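Local coordinates for protein alcohol oxidase (Myceliophthora thermophila, PDB 6F74) that binds FAD and, as a VAO-type flavoprotein, probably acts as an oxygen-dependent oxidase, though its physiological substrate is not established here, at residues A[62-68]-A[117-122]; A[450-454]-A[531-535]; A[92-98]-A[171-175]. One frame throughout, in Å; residues are numbered along the deposited sequence.

Contact 1 of 3, residues A[62-68]-A[117-122]; sequences PIAQSCY and PTSCIL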
loop_
_atom_site.group_PDB
_atom_site.type_symbol
_atom_site.label_atom_id
_atom_site.label_comp_id
_atom_site.label_asym_id
_atom_site.label_seq_id
_atom_site.Cartn_x
_atom_site.Cartn_y
_atom_site.Cartn_z
ATOM N N PRO A 62 0.702 -15.774 -17.913
ATOM C CA PRO A 62 -0.411 -15.516 -16.996
ATOM C C PRO A 62 -0.525 -16.573 -15.922
ATOM O O PRO A 62 -0.422 -17.750 -16.209
ATOM C CB PRO A 62 -1.659 -15.537 -17.899
ATOM C CG PRO A 62 -1.170 -15.270 -19.264
ATOM C CD PRO A 62 0.311 -15.669 -19.328
ATOM N N ILE A 63 -0.693 -16.144 -14.681
ATOM C CA ILE A 63 -0.664 -17.058 -13.521
ATOM C C ILE A 63 -1.544 -18.271 -13.726
ATOM O O ILE A 63 -1.105 -19.404 -13.518
ATOM C CB ILE A 63 -1.018 -16.315 -12.226
ATOM C CG1 ILE A 63 -0.028 -15.180 -11.939
ATOM C CG2 ILE A 63 -1.002 -17.243 -11.031
ATOM C CD1 ILE A 63 1.416 -15.574 -11.707
ATOM N N ALA A 64 -2.767 -18.025 -14.210
ATOM C CA ALA A 64 -3.746 -19.097 -14.402
ATOM C C ALA A 64 -3.922 -19.602 -15.837
ATOM O O ALA A 64 -5.022 -20.091 -16.188
ATOM C CB ALA A 64 -5.082 -18.614 -13.866
ATOM N N GLN A 65 -2.892 -19.523 -16.674
ATOM C CA GLN A 65 -3.019 -19.989 -18.094
ATOM C C GLN A 65 -3.327 -21.483 -18.260
ATOM O O GLN A 65 -3.939 -21.899 -19.250
ATOM C CB GLN A 65 -1.797 -19.620 -18.938
ATOM C CG GLN A 65 -0.474 -20.212 -18.444
ATOM C CD GLN A 65 0.650 -20.067 -19.443
ATOM O OE1 GLN A 65 0.590 -19.275 -20.385
ATOM N NE2 GLN A 65 1.717 -20.764 -19.182
ATOM N N SER A 66 -2.916 -22.289 -17.279
ATOM C CA SER A 66 -3.216 -23.719 -17.269
ATOM C C SER A 66 -4.708 -24.072 -17.183
ATOM O O SER A 66 -5.080 -25.209 -17.476
ATOM C CB SER A 66 -2.446 -24.407 -16.140
ATOM O OG SER A 66 -2.954 -24.059 -14.866
ATOM N N CYS A 67 -5.540 -23.119 -16.781
ATOM C CA CYS A 67 -6.990 -23.283 -16.732
ATOM C C CYS A 67 -7.695 -23.180 -18.087
ATOM O O CYS A 67 -8.895 -23.412 -18.161
ATOM C CB CYS A 67 -7.608 -22.249 -15.755
ATOM S SG CYS A 67 -7.102 -22.476 -14.029
ATOM N N TYR A 68 -6.963 -22.810 -19.132
ATOM C CA TYR A 68 -7.566 -22.509 -20.429
ATOM C C TYR A 68 -7.079 -23.455 -21.534
ATOM O O TYR A 68 -5.945 -23.954 -21.501
ATOM C CB TYR A 68 -7.316 -21.032 -20.784
ATOM C CG TYR A 68 -7.919 -20.073 -19.781
ATOM C CD1 TYR A 68 -7.256 -19.798 -18.582
ATOM C CD2 TYR A 68 -9.166 -19.476 -20.005
ATOM C CE1 TYR A 68 -7.789 -18.921 -17.650
ATOM C CE2 TYR A 68 -9.712 -18.571 -19.098
ATOM C CZ TYR A 68 -9.033 -18.307 -17.918
ATOM O OH TYR A 68 -9.583 -17.413 -17.015
ATOM N N PRO A 117 -14.209 -21.530 -18.352
ATOM C CA PRO A 117 -13.305 -20.463 -18.754
ATOM C C PRO A 117 -13.940 -19.470 -19.747
ATOM O O PRO A 117 -14.772 -19.847 -20.573
ATOM C CB PRO A 117 -12.137 -21.221 -19.425
ATOM C CG PRO A 117 -12.729 -22.494 -19.917
ATOM C CD PRO A 117 -13.838 -22.827 -18.965
ATOM N N THR A 118 -13.511 -18.211 -19.637
ATOM C CA THR A 118 -13.857 -17.187 -20.613
ATOM C C THR A 118 -12.615 -17.075 -21.489
ATOM O O THR A 118 -12.484 -17.828 -22.455
ATOM C CB THR A 118 -14.244 -15.864 -19.941
ATOM O OG1 THR A 118 -13.225 -15.443 -19.007
ATOM C CG2 THR A 118 -15.565 -16.046 -19.180
ATOM N N SER A 119 -11.712 -16.160 -21.155
ATOM C CA SER A 119 -10.487 -16.009 -21.902
ATOM C C SER A 119 -9.341 -15.718 -20.986
ATOM O O SER A 119 -9.562 -15.296 -19.839
ATOM C CB SER A 119 -10.653 -14.862 -22.901
ATOM O OG SER A 119 -10.074 -15.307 -24.047
ATOM N N CYS A 120 -8.122 -15.944 -21.457
ATOM C CA CYS A 120 -6.920 -15.683 -20.661
ATOM C C CYS A 120 -5.920 -14.928 -21.529
ATOM O O CYS A 120 -5.360 -15.478 -22.473
ATOM C CB CYS A 120 -6.294 -16.966 -20.200
ATOM S SG CYS A 120 -4.669 -16.762 -19.382
ATOM N N ILE A 121 -5.695 -13.662 -21.176
ATOM C CA ILE A 121 -4.563 -12.914 -21.733
ATOM C C ILE A 121 -3.689 -12.338 -20.619
ATOM O O ILE A 121 -4.108 -12.245 -19.458
ATOM C CB ILE A 121 -5.003 -11.809 -22.710
ATOM C CG1 ILE A 121 -5.792 -10.733 -21.990
ATOM C CG2 ILE A 121 -5.767 -12.431 -23.881
ATOM C CD1 ILE A 121 -6.057 -9.483 -22.846
ATOM N N LEU A 122 -2.497 -11.926 -21.023
ATOM C CA LEU A 122 -1.558 -11.256 -20.124
ATOM C C LEU A 122 -2.144 -9.933 -19.631
ATOM O O LEU A 122 -2.068 -9.584 -18.438
ATOM C CB LEU A 122 -0.219 -11.044 -20.848
ATOM C CG LEU A 122 1.011 -10.725 -20.005
ATOM C CD1 LEU A 122 1.400 -11.744 -18.966
ATOM C CD2 LEU A 122 2.194 -10.622 -20.936
HETATM O O HOH W 1 -12.422 -17.447 -17.458
HETATM O O HOH W 2 -10.257 -14.525 -17.366
#
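Segments 62-68 and 117-122 run past each other in opposite directions, with CA atoms 5.4 Å apart at Pro62 and Leu122, 6.4 Å at Gln65 and Cys120 and 6.3 Å at Tyr68 and Pro117. The first is coiled: a type I turn from Pro62 to Gln65, closed by Gln65 N to Pro62 O (3.1 Å), leads into a short 3-10 segment where Tyr68 N reaches Gln65 O (3.2 Å). The second is extended but irregular, so the two meet through side chains and water, not as strands. Tyr68 is the centrepiece. Cys120 CB lies 3.4 Å from its ring centroid, nearly on the normal, a CH-pi contact, while Cys120 SG makes an oblique sulfur-aromatic contact 4.5 Å from the centroid. The same sulfur forms a disulfide with Cys106, and Cys67 is joined to Cys78 on helix 75-84; two surface loops of this probably secreted protein, each with its own disulfide, pack beside a glycan near Ile121. Pro117 CB touches Tyr68 CD2 at 3.5 Å. At the other end Pro62 CB rests 3.6 Å from Cys120 SG, and Pro62 CD lies 4.1 Å from Leu122 CD1. Tyr68 OH, hydrogen-bonded to Ala107 O, accepts from water 1 (2.9 Å) and water 2 (3.0 Å); water 1 accepts from Thr118 N at 2.6 Å, and water 2 donates to Ser119 O at 2.7 Å.

Contact 2 of 3, residues A[450-454]-A[531-535]; sequences KVREA and KKLAP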
loop_
_atom_site.group_PDB
_atom_site.type_symbol
_atom_site.label_atom_id
_atom_site.label_comp_id
_atom_site.label_asym_id
_atom_site.label_seq_id
_atom_site.Cartn_x
_atom_site.Cartn_y
_atom_site.Cartn_z
ATOM N N LYS A 450 -22.934 16.210 10.162
ATOM C CA LYS A 450 -22.073 16.061 8.978
ATOM C C LYS A 450 -21.355 14.714 8.929
ATOM O O LYS A 450 -21.185 14.117 7.857
ATOM C CB LYS A 450 -21.059 17.199 8.894
ATOM C CG LYS A 450 -21.693 18.527 8.591
ATOM C CD LYS A 450 -20.692 19.639 8.492
ATOM C CE LYS A 450 -21.426 20.965 8.375
ATOM N NZ LYS A 450 -20.443 22.058 8.282
ATOM N N VAL A 451 -20.948 14.251 10.099
ATOM C CA VAL A 451 -20.248 12.987 10.223
ATOM C C VAL A 451 -21.227 11.876 9.933
ATOM O O VAL A 451 -20.966 11.025 9.092
ATOM C CB VAL A 451 -19.633 12.836 11.625
ATOM C CG1 VAL A 451 -19.023 11.472 11.838
ATOM C CG2 VAL A 451 -18.583 13.914 11.841
ATOM N N ARG A 452 -22.357 11.894 10.624
ATOM C CA ARG A 452 -23.422 10.911 10.415
ATOM C C ARG A 452 -23.846 10.781 8.945
ATOM O O ARG A 452 -24.017 9.649 8.449
ATOM C CB ARG A 452 -24.624 11.220 11.293
ATOM C CG ARG A 452 -25.699 10.139 11.354
ATOM C CD ARG A 452 -25.142 8.763 11.727
ATOM N NE ARG A 452 -26.206 7.762 11.796
ATOM C CZ ARG A 452 -26.784 7.160 10.752
ATOM N NH1 ARG A 452 -26.421 7.433 9.489
ATOM N NH2 ARG A 452 -27.741 6.269 10.984
ATOM N N GLU A 453 -23.944 11.910 8.254
ATOM C CA GLU A 453 -24.242 11.919 6.827
ATOM C C GLU A 453 -23.128 11.246 5.971
ATOM O O GLU A 453 -23.401 10.510 5.010
ATOM C CB GLU A 453 -24.448 13.372 6.360
ATOM C CG GLU A 453 -25.044 13.441 4.953
ATOM C CD GLU A 453 -24.696 14.655 4.131
ATOM O OE1 GLU A 453 -23.527 15.173 4.187
ATOM O OE2 GLU A 453 -25.677 15.035 3.439
ATOM N N ALA A 454 -21.871 11.497 6.318
ATOM C CA ALA A 454 -20.751 10.826 5.659
ATOM C C ALA A 454 -20.791 9.305 5.877
ATOM O O ALA A 454 -20.670 8.528 4.925
ATOM C CB ALA A 454 -19.430 11.385 6.160
ATOM N N LYS A 531 -14.790 13.496 0.811
ATOM C CA LYS A 531 -14.262 14.820 0.488
ATOM C C LYS A 531 -15.094 15.915 1.054
ATOM O O LYS A 531 -14.544 16.893 1.568
ATOM C CB LYS A 531 -14.095 15.018 -1.034
ATOM C CG LYS A 531 -12.895 14.274 -1.573
ATOM C CD LYS A 531 -12.492 14.631 -2.994
ATOM C CE LYS A 531 -11.395 13.677 -3.462
ATOM N NZ LYS A 531 -10.855 13.917 -4.842
ATOM N N LYS A 532 -16.422 15.772 0.965
ATOM C CA LYS A 532 -17.335 16.733 1.574
ATOM C C LYS A 532 -17.158 16.811 3.081
ATOM O O LYS A 532 -17.203 17.904 3.654
ATOM C CB LYS A 532 -18.790 16.400 1.242
ATOM C CG LYS A 532 -19.792 17.432 1.779
ATOM C CD LYS A 532 -21.193 17.187 1.222
ATOM C CE LYS A 532 -22.193 18.127 1.835
ATOM N NZ LYS A 532 -23.567 17.578 1.691
ATOM N N LEU A 533 -16.979 15.666 3.730
ATOM C CA LEU A 533 -16.648 15.639 5.152
ATOM C C LEU A 533 -15.336 16.344 5.475
ATOM O O LEU A 533 -15.305 17.183 6.380
ATOM C CB LEU A 533 -16.542 14.212 5.643
ATOM C CG LEU A 533 -16.206 14.012 7.129
ATOM C CD1 LEU A 533 -17.267 14.647 8.018
ATOM C CD2 LEU A 533 -16.070 12.512 7.376
ATOM N N ALA A 534 -14.271 15.981 4.762
ATOM C CA ALA A 534 -12.948 16.602 4.965
ATOM C C ALA A 534 -12.376 17.182 3.673
ATOM O O ALA A 534 -11.560 16.542 3.023
ATOM C CB ALA A 534 -11.983 15.599 5.571
ATOM N N PRO A 535 -12.784 18.424 3.304
ATOM C CA PRO A 535 -12.417 18.940 1.978
ATOM C C PRO A 535 -11.021 19.525 1.859
ATOM O O PRO A 535 -10.567 19.772 0.752
ATOM C CB PRO A 535 -13.488 20.000 1.709
ATOM C CG PRO A 535 -13.817 20.529 3.067
ATOM C CD PRO A 535 -13.627 19.385 4.036
#
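Two helices meet here near the C-terminal end of one of them: residues 450-454 belong to helix 448-458, and residues 531-533 are the last turn of helix 512-533, which the chain leaves at Ala534. One charged pair spans the exposed side of the interface. Glu453 OE1 and Lys532 NZ stand 3.5 Å apart, a salt bridge whose hydrogen bond is weak. The other charges look elsewhere. Lys450 starts toward the partner segment, but its end leads away. Arg452 turns its guanidinium to Asp332, to the Lys328 carbonyl and to Glu456 one turn further along its own helix, while Lys531 pairs with Asp548. Backbone groups are served locally: Ala454 N donates to Lys450 O at 3.1 Å, and Ala534 O, beyond the helix end, accepts from Arg438 NE. Beneath the salt bridge the contact is apolar and centres on Leu533, whose branches come up against the neighbouring helix: Leu533 CD2 lies 3.7 Å from Ala454 CB, and Leu533 CD1 4.1 Å from Val451 CG2 and 4.0 Å from Lys450 O. The small Ala454 lets the backbones approach, with 6.3 Å between its CA and that of Leu533. Helix 448-458 also packs on helix 328-346 through Arg452 and Val451, the latter thus touching both neighbours, while Lys531 and Ala534 touch strand 435-440, an outermost strand of the seven-stranded antiparallel sheet that, with helices packed on it, is consistent with the substrate (cap) domain of VAO-type flavoproteins.

Contact 3 of 3, residues A[92-98]-A[171-175]; sequences TSDPIGR and LELWL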
loop_
_atom_site.group_PDB
_atom_site.type_symbol
_atom_site.label_atom_id
_atom_site.label_comp_id
_atom_site.label_asym_id
_atom_site.label_seq_id
_atom_site.Cartn_x
_atom_site.Cartn_y
_atom_site.Cartn_z
ATOM N N THR A 92 3.573 -13.522 -4.479
ATOM C CA THR A 92 4.896 -12.886 -4.547
ATOM C C THR A 92 5.969 -13.731 -5.215
ATOM O O THR A 92 7.021 -13.194 -5.563
ATOM C CB THR A 92 5.428 -12.469 -3.158
ATOM O OG1 THR A 92 5.426 -13.608 -2.272
ATOM C CG2 THR A 92 4.588 -11.324 -2.569
ATOM N N SER A 93 5.734 -15.033 -5.372
ATOM C CA SER A 93 6.718 -15.982 -5.903
ATOM C C SER A 93 6.872 -15.968 -7.429
ATOM O O SER A 93 7.905 -16.364 -7.947
ATOM C CB SER A 93 6.336 -17.417 -5.492
ATOM O OG SER A 93 5.120 -17.829 -6.152
ATOM N N ASP A 94 5.829 -15.522 -8.139
ATOM C CA ASP A 94 5.858 -15.407 -9.589
ATOM C C ASP A 94 6.203 -13.951 -9.975
ATOM O O ASP A 94 5.755 -13.011 -9.312
ATOM C CB ASP A 94 4.481 -15.755 -10.131
ATOM C CG ASP A 94 4.487 -15.934 -11.623
ATOM O OD1 ASP A 94 4.604 -14.920 -12.370
ATOM O OD2 ASP A 94 4.396 -17.108 -12.058
ATOM N N PRO A 95 6.979 -13.749 -11.052
ATOM C CA PRO A 95 7.324 -12.392 -11.494
ATOM C C PRO A 95 6.160 -11.482 -11.822
ATOM O O PRO A 95 6.308 -10.273 -11.710
ATOM C CB PRO A 95 8.159 -12.633 -12.751
ATOM C CG PRO A 95 7.982 -14.051 -13.127
ATOM C CD PRO A 95 7.693 -14.765 -11.863
ATOM N N ILE A 96 5.032 -12.031 -12.265
ATOM C CA ILE A 96 3.821 -11.240 -12.489
ATOM C C ILE A 96 2.658 -11.693 -11.579
ATOM O O ILE A 96 1.478 -11.517 -11.901
ATOM C CB ILE A 96 3.393 -11.202 -13.953
ATOM C CG1 ILE A 96 3.166 -12.607 -14.481
ATOM C CG2 ILE A 96 4.479 -10.514 -14.783
ATOM C CD1 ILE A 96 2.378 -12.648 -15.766
ATOM N N GLY A 97 3.015 -12.249 -10.437
ATOM C CA GLY A 97 2.032 -12.545 -9.409
ATOM C C GLY A 97 1.656 -11.263 -8.695
ATOM O O GLY A 97 2.547 -10.466 -8.337
ATOM N N ARG A 98 0.353 -11.072 -8.501
ATOM C CA ARG A 98 -0.183 -9.862 -7.935
ATOM C C ARG A 98 -1.131 -10.146 -6.774
ATOM O O ARG A 98 -2.112 -10.873 -6.919
ATOM C CB ARG A 98 -0.938 -9.103 -9.021
ATOM C CG ARG A 98 -0.018 -8.606 -10.141
ATOM C CD ARG A 98 0.750 -7.385 -9.732
ATOM N NE ARG A 98 1.685 -6.961 -10.763
ATOM C CZ ARG A 98 2.895 -7.485 -10.986
ATOM N NH1 ARG A 98 3.342 -8.512 -10.273
ATOM N NH2 ARG A 98 3.645 -7.027 -11.996
ATOM N N LEU A 171 8.925 -4.602 -19.966
ATOM C CA LEU A 171 10.031 -5.410 -19.457
ATOM C C LEU A 171 10.088 -5.148 -17.967
ATOM O O LEU A 171 10.344 -4.012 -17.544
ATOM C CB LEU A 171 11.338 -5.023 -20.138
ATOM C CG LEU A 171 12.638 -5.637 -19.613
ATOM C CD1 LEU A 171 12.588 -7.176 -19.565
ATOM C CD2 LEU A 171 13.789 -5.194 -20.485
ATOM N N GLU A 172 9.828 -6.176 -17.159
ATOM C CA GLU A 172 9.832 -6.011 -15.715
ATOM C C GLU A 172 11.238 -6.162 -15.104
ATOM O O GLU A 172 11.904 -7.163 -15.297
ATOM C CB GLU A 172 8.869 -6.986 -15.059
ATOM C CG GLU A 172 8.702 -6.777 -13.562
ATOM C CD GLU A 172 7.801 -7.796 -12.926
ATOM O OE1 GLU A 172 8.279 -8.903 -12.692
ATOM O OE2 GLU A 172 6.628 -7.474 -12.620
ATOM N N LEU A 173 11.673 -5.148 -14.369
ATOM C CA LEU A 173 12.781 -5.281 -13.452
ATOM C C LEU A 173 12.229 -5.835 -12.163
ATOM O O LEU A 173 11.654 -5.083 -11.347
ATOM C CB LEU A 173 13.440 -3.921 -13.223
ATOM C CG LEU A 173 14.586 -3.918 -12.201
ATOM C CD1 LEU A 173 15.758 -4.767 -12.669
ATOM C CD2 LEU A 173 14.992 -2.482 -11.974
ATOM N N TRP A 174 12.379 -7.143 -11.980
ATOM C CA TRP A 174 11.907 -7.835 -10.759
ATOM C C TRP A 174 13.027 -7.897 -9.710
ATOM O O TRP A 174 14.056 -8.541 -9.911
ATOM C CB TRP A 174 11.448 -9.235 -11.140
ATOM C CG TRP A 174 10.688 -9.987 -10.093
ATOM C CD1 TRP A 174 9.854 -9.468 -9.121
ATOM C CD2 TRP A 174 10.662 -11.398 -9.926
ATOM N NE1 TRP A 174 9.330 -10.490 -8.360
ATOM C CE2 TRP A 174 9.804 -11.683 -8.836
ATOM C CE3 TRP A 174 11.264 -12.457 -10.601
ATOM C CZ2 TRP A 174 9.535 -12.990 -8.410
ATOM C CZ3 TRP A 174 11.007 -13.764 -10.173
ATOM C CH2 TRP A 174 10.148 -14.010 -9.081
ATOM N N LEU A 175 12.819 -7.212 -8.585
ATOM C CA LEU A 175 13.851 -7.042 -7.561
ATOM C C LEU A 175 13.756 -8.016 -6.403
ATOM O O LEU A 175 14.526 -7.922 -5.454
ATOM C CB LEU A 175 13.820 -5.601 -7.070
ATOM C CG LEU A 175 14.146 -4.581 -8.179
ATOM C CD1 LEU A 175 13.884 -3.176 -7.653
ATOM C CD2 LEU A 175 15.583 -4.712 -8.678
HETATM O O HOH W 3 7.438 -10.692 -6.100
#
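Glu172 supplies the polar core of this contact: its OE2 accepts a hydrogen bond from Arg98 NH2 at 3.1 Å (N-H...O angle 158°), within a salt bridge that approaches the guanidinium at its edge. Glu172 lies on strand 171-174, in the four-stranded mixed sheet of the FAD-binding domain, the PCMH-type fold of VAO flavoproteins. Arg98 has a second acid in Asp166 and holds its own loop by NH1 to Gly97 O (2.9 Å). The Arg98 side chain comes within about 4 Å (nearest atoms) of Gly158 and Ser165, both FAD-binding residues, and about 6 Å of FAD, while Leu175, next along the chain after Trp174, touches the cofactor. The other carboxylate oxygen, Glu172 OE1, lies 2.6 Å from Pro95 O. That carbonyl is presented by a type I turn from Asp94 to Gly97, closed by Gly97 N to Asp94 O (3.1 Å) and reinforced by an Asx turn in which Asp94 OD1 accepts from Ile96 N (2.9 Å). Glu172 and Trp174, alternate residues of the strand, both point toward the loop. Pro95 packs on the indole, its CA 3.7 Å from the centroid of the six-membered ring and 10° off the normal, a CH-pi contact, with Pro95 CB 3.8 Å from Trp174 CE3. At the ring edge Ser93 O approaches Trp174 CH2 at 3.4 Å, and water 3 accepts from Trp174 NE1 at 3.0 Å while donating to Thr92 O at 2.6 Å.

How the contacts relate
Contacts 1 and 3 have centres about 17 Å apart and segments that alternate along the chain; Ile63 CD1 meets Asp94 CG at 3.1 Å and Leu122 CD1 meets Ile96 CD1 at 3.5 Å. Contact 3 is buried beside the cofactor and joins a loop to a strand through a charged pair and an aromatic face, whereas contact 1 is a surface contact between loops that meet through an aromatic ring and bridging waters, each carrying a disulfide to elsewhere. Contact 2 stands apart, its centre about 42 Å from that of contact 1 and 39 Å from that of contact 3: a partly buried helix pair, apolar beneath, with a longer salt bridge on its exposed side.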